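PDB 3CMI: peroxiredoxin HYR1 from Saccharomyces cerevisiae, which reduces hydroperoxides at the expense of thioredoxin and senses hydroperoxide stress, passing the signal on by oxidising the transcription activator YAP1. Local coordinates for residues V35-V40 against F138-K143. Numbering follows the deposited sequence.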
loop_
_atom_site.group_PDB
_atom_site.type_symbol
_atom_site.label_atom_id
_atom_site.label_comp_id
_atom_site.label_asym_id
_atom_site.label_seq_id
_atom_site.Cartn_x
_atom_site.Cartn_y
_atom_site.Cartn_z
ATOM N N VAL A 35 5.690 5.887 1.074
ATOM C CA VAL A 35 4.994 4.643 1.409
ATOM C C VAL A 35 4.269 4.059 0.198
ATOM O O VAL A 35 3.532 4.762 -0.500
ATOM C CB VAL A 35 3.968 4.844 2.573
ATOM C CG1 VAL A 35 3.394 3.508 3.032
ATOM C CG2 VAL A 35 4.613 5.566 3.753
ATOM N N LEU A 36 4.489 2.769 -0.041
ATOM C CA LEU A 36 3.735 2.027 -1.048
ATOM C C LEU A 36 2.714 1.174 -0.295
ATOM O O LEU A 36 3.087 0.343 0.529
ATOM C CB LEU A 36 4.693 1.160 -1.874
ATOM C CG LEU A 36 4.400 0.615 -3.283
ATOM C CD1 LEU A 36 4.177 -0.889 -3.278
ATOM C CD2 LEU A 36 3.244 1.323 -3.988
ATOM N N ILE A 37 1.426 1.411 -0.530
ATOM C CA ILE A 37 0.404 0.587 0.097
ATOM C C ILE A 37 -0.160 -0.395 -0.920
ATOM O O ILE A 37 -0.686 -0.001 -1.961
ATOM C CB ILE A 37 -0.708 1.431 0.786
ATOM C CG1 ILE A 37 -0.091 2.282 1.905
ATOM C CG2 ILE A 37 -1.804 0.519 1.364
ATOM C CD1 ILE A 37 -1.066 3.160 2.643
ATOM N N VAL A 38 -0.035 -1.682 -0.609
ATOM C CA VAL A 38 -0.432 -2.739 -1.532
ATOM C C VAL A 38 -1.367 -3.742 -0.854
ATOM O O VAL A 38 -1.076 -4.246 0.234
ATOM C CB VAL A 38 0.813 -3.445 -2.160
ATOM C CG1 VAL A 38 1.710 -4.073 -1.080
ATOM C CG2 VAL A 38 0.399 -4.481 -3.180
ATOM N N ASN A 39 -2.507 -4.005 -1.483
ATOM C CA ASN A 39 -3.353 -5.103 -1.032
ATOM C C ASN A 39 -2.807 -6.410 -1.587
ATOM O O ASN A 39 -2.509 -6.532 -2.777
ATOM C CB ASN A 39 -4.833 -4.899 -1.377
ATOM C CG ASN A 39 -5.093 -4.851 -2.866
ATOM O OD1 ASN A 39 -5.693 -5.766 -3.435
ATOM N ND2 ASN A 39 -4.657 -3.779 -3.504
ATOM N N VAL A 40 -2.659 -7.376 -0.699
ATOM C CA VAL A 40 -1.939 -8.594 -0.987
ATOM C C VAL A 40 -2.892 -9.785 -0.952
ATOM O O VAL A 40 -3.923 -9.739 -0.284
ATOM C CB VAL A 40 -0.748 -8.710 0.003
ATOM C CG1 VAL A 40 -0.585 -10.113 0.572
ATOM C CG2 VAL A 40 0.520 -8.182 -0.650
ATOM N N PHE A 138 -0.941 2.015 -3.991
ATOM C CA PHE A 138 -1.048 3.451 -3.756
ATOM C C PHE A 138 0.298 3.953 -3.259
ATOM O O PHE A 138 0.870 3.391 -2.325
ATOM C CB PHE A 138 -2.096 3.767 -2.683
ATOM C CG PHE A 138 -3.511 3.412 -3.059
ATOM C CD1 PHE A 138 -3.974 2.099 -2.952
ATOM C CD2 PHE A 138 -4.405 4.404 -3.449
ATOM C CE1 PHE A 138 -5.296 1.779 -3.270
ATOM C CE2 PHE A 138 -5.725 4.093 -3.760
ATOM C CZ PHE A 138 -6.169 2.778 -3.678
ATOM N N LEU A 139 0.799 5.016 -3.880
ATOM C CA LEU A 139 2.057 5.618 -3.469
ATOM C C LEU A 139 1.765 6.893 -2.681
ATOM O O LEU A 139 1.010 7.756 -3.142
ATOM C CB LEU A 139 2.914 5.904 -4.705
ATOM C CG LEU A 139 4.441 5.947 -4.655
ATOM C CD1 LEU A 139 5.067 4.792 -3.866
ATOM C CD2 LEU A 139 4.972 5.976 -6.082
ATOM N N VAL A 140 2.355 6.996 -1.491
ATOM C CA VAL A 140 2.121 8.115 -0.580
ATOM C C VAL A 140 3.371 8.988 -0.366
ATOM O O VAL A 140 4.486 8.485 -0.203
ATOM C CB VAL A 140 1.547 7.619 0.785
ATOM C CG1 VAL A 140 1.307 8.776 1.745
ATOM C CG2 VAL A 140 0.249 6.837 0.569
ATOM N N ASP A 141 3.134 10.299 -0.380
ATOM C CA ASP A 141 4.090 11.392 -0.112
ATOM C C ASP A 141 4.891 11.229 1.185
ATOM O O ASP A 141 4.497 10.476 2.081
ATOM C CB ASP A 141 3.250 12.670 0.052
ATOM C CG ASP A 141 3.880 13.888 -0.553
ATOM O OD1 ASP A 141 4.926 14.338 -0.044
ATOM O OD2 ASP A 141 3.300 14.427 -1.516
ATOM N N LYS A 142 6.000 11.967 1.284
ATOM C CA LYS A 142 6.707 12.154 2.557
ATOM C C LYS A 142 5.929 13.065 3.520
ATOM O O LYS A 142 6.194 13.077 4.727
ATOM C CB LYS A 142 8.108 12.724 2.329
ATOM C CG LYS A 142 9.142 11.688 1.927
ATOM C CD LYS A 142 10.534 12.293 1.845
ATOM C CE LYS A 142 11.596 11.216 1.652
ATOM N NZ LYS A 142 11.766 10.329 2.850
ATOM N N LYS A 143 4.987 13.832 2.974
ATOM C CA LYS A 143 4.122 14.705 3.767
ATOM C C LYS A 143 2.767 14.040 4.040
ATOM O O LYS A 143 1.917 14.602 4.736
ATOM C CB LYS A 143 3.930 16.063 3.077
ATOM C CG LYS A 143 5.200 16.906 2.947
ATOM C CD LYS A 143 4.915 18.226 2.235
ATOM C CE LYS A 143 6.193 18.957 1.828
ATOM N NZ LYS A 143 6.923 19.567 2.976
#
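The ring of Phe138 meets Ile37 at its edge, where Ile37 O lies near the ring plane, 4.0 Å from Phe138 CD1. Phe138 CG lies beside its own backbone N (chi1 -65°), which sets the CD1 edge next to the carbonyl oxygen that this N-H bonds to. The peptide bonds Phe138 N to Ile37 O and Ile37 N to Phe138 O, the latter 2.7 Å and nearly straight at 173°, close a hydrogen-bonded antiparallel pair, each donor in the plane of its acceptor carbonyl. Val35 and Val140 form a second such pair: Val140 N reaches Val35 O in plane at 2.7 Å, whereas Val35 N meets Val140 O at 3.1 Å, tilted from that carbonyl's plane. Between the two pairs, Leu36 and Leu139 form a non-hydrogen-bonded pair, their CA atoms 4.6 Å apart, and Leu36 CD2 touches Leu139 CD1 at 3.9 Å. On the other face Val35 and Val140 abut through their CB atoms (4.1 Å), beside Ile37 and Phe138. The pairing joins the two central strands of the mixed sheet in the thioredoxin-like fold. Helix 113-121 covers the Ile37-Phe138 face through Leu118; helix 160-167 packs on Leu139 from the opposite face through Ile163 and Leu166. Along its other edge, strand 34-41 pairs in parallel with strand 65-72, the Leu36 backbone hydrogen-bonding to Thr66 and Ile68.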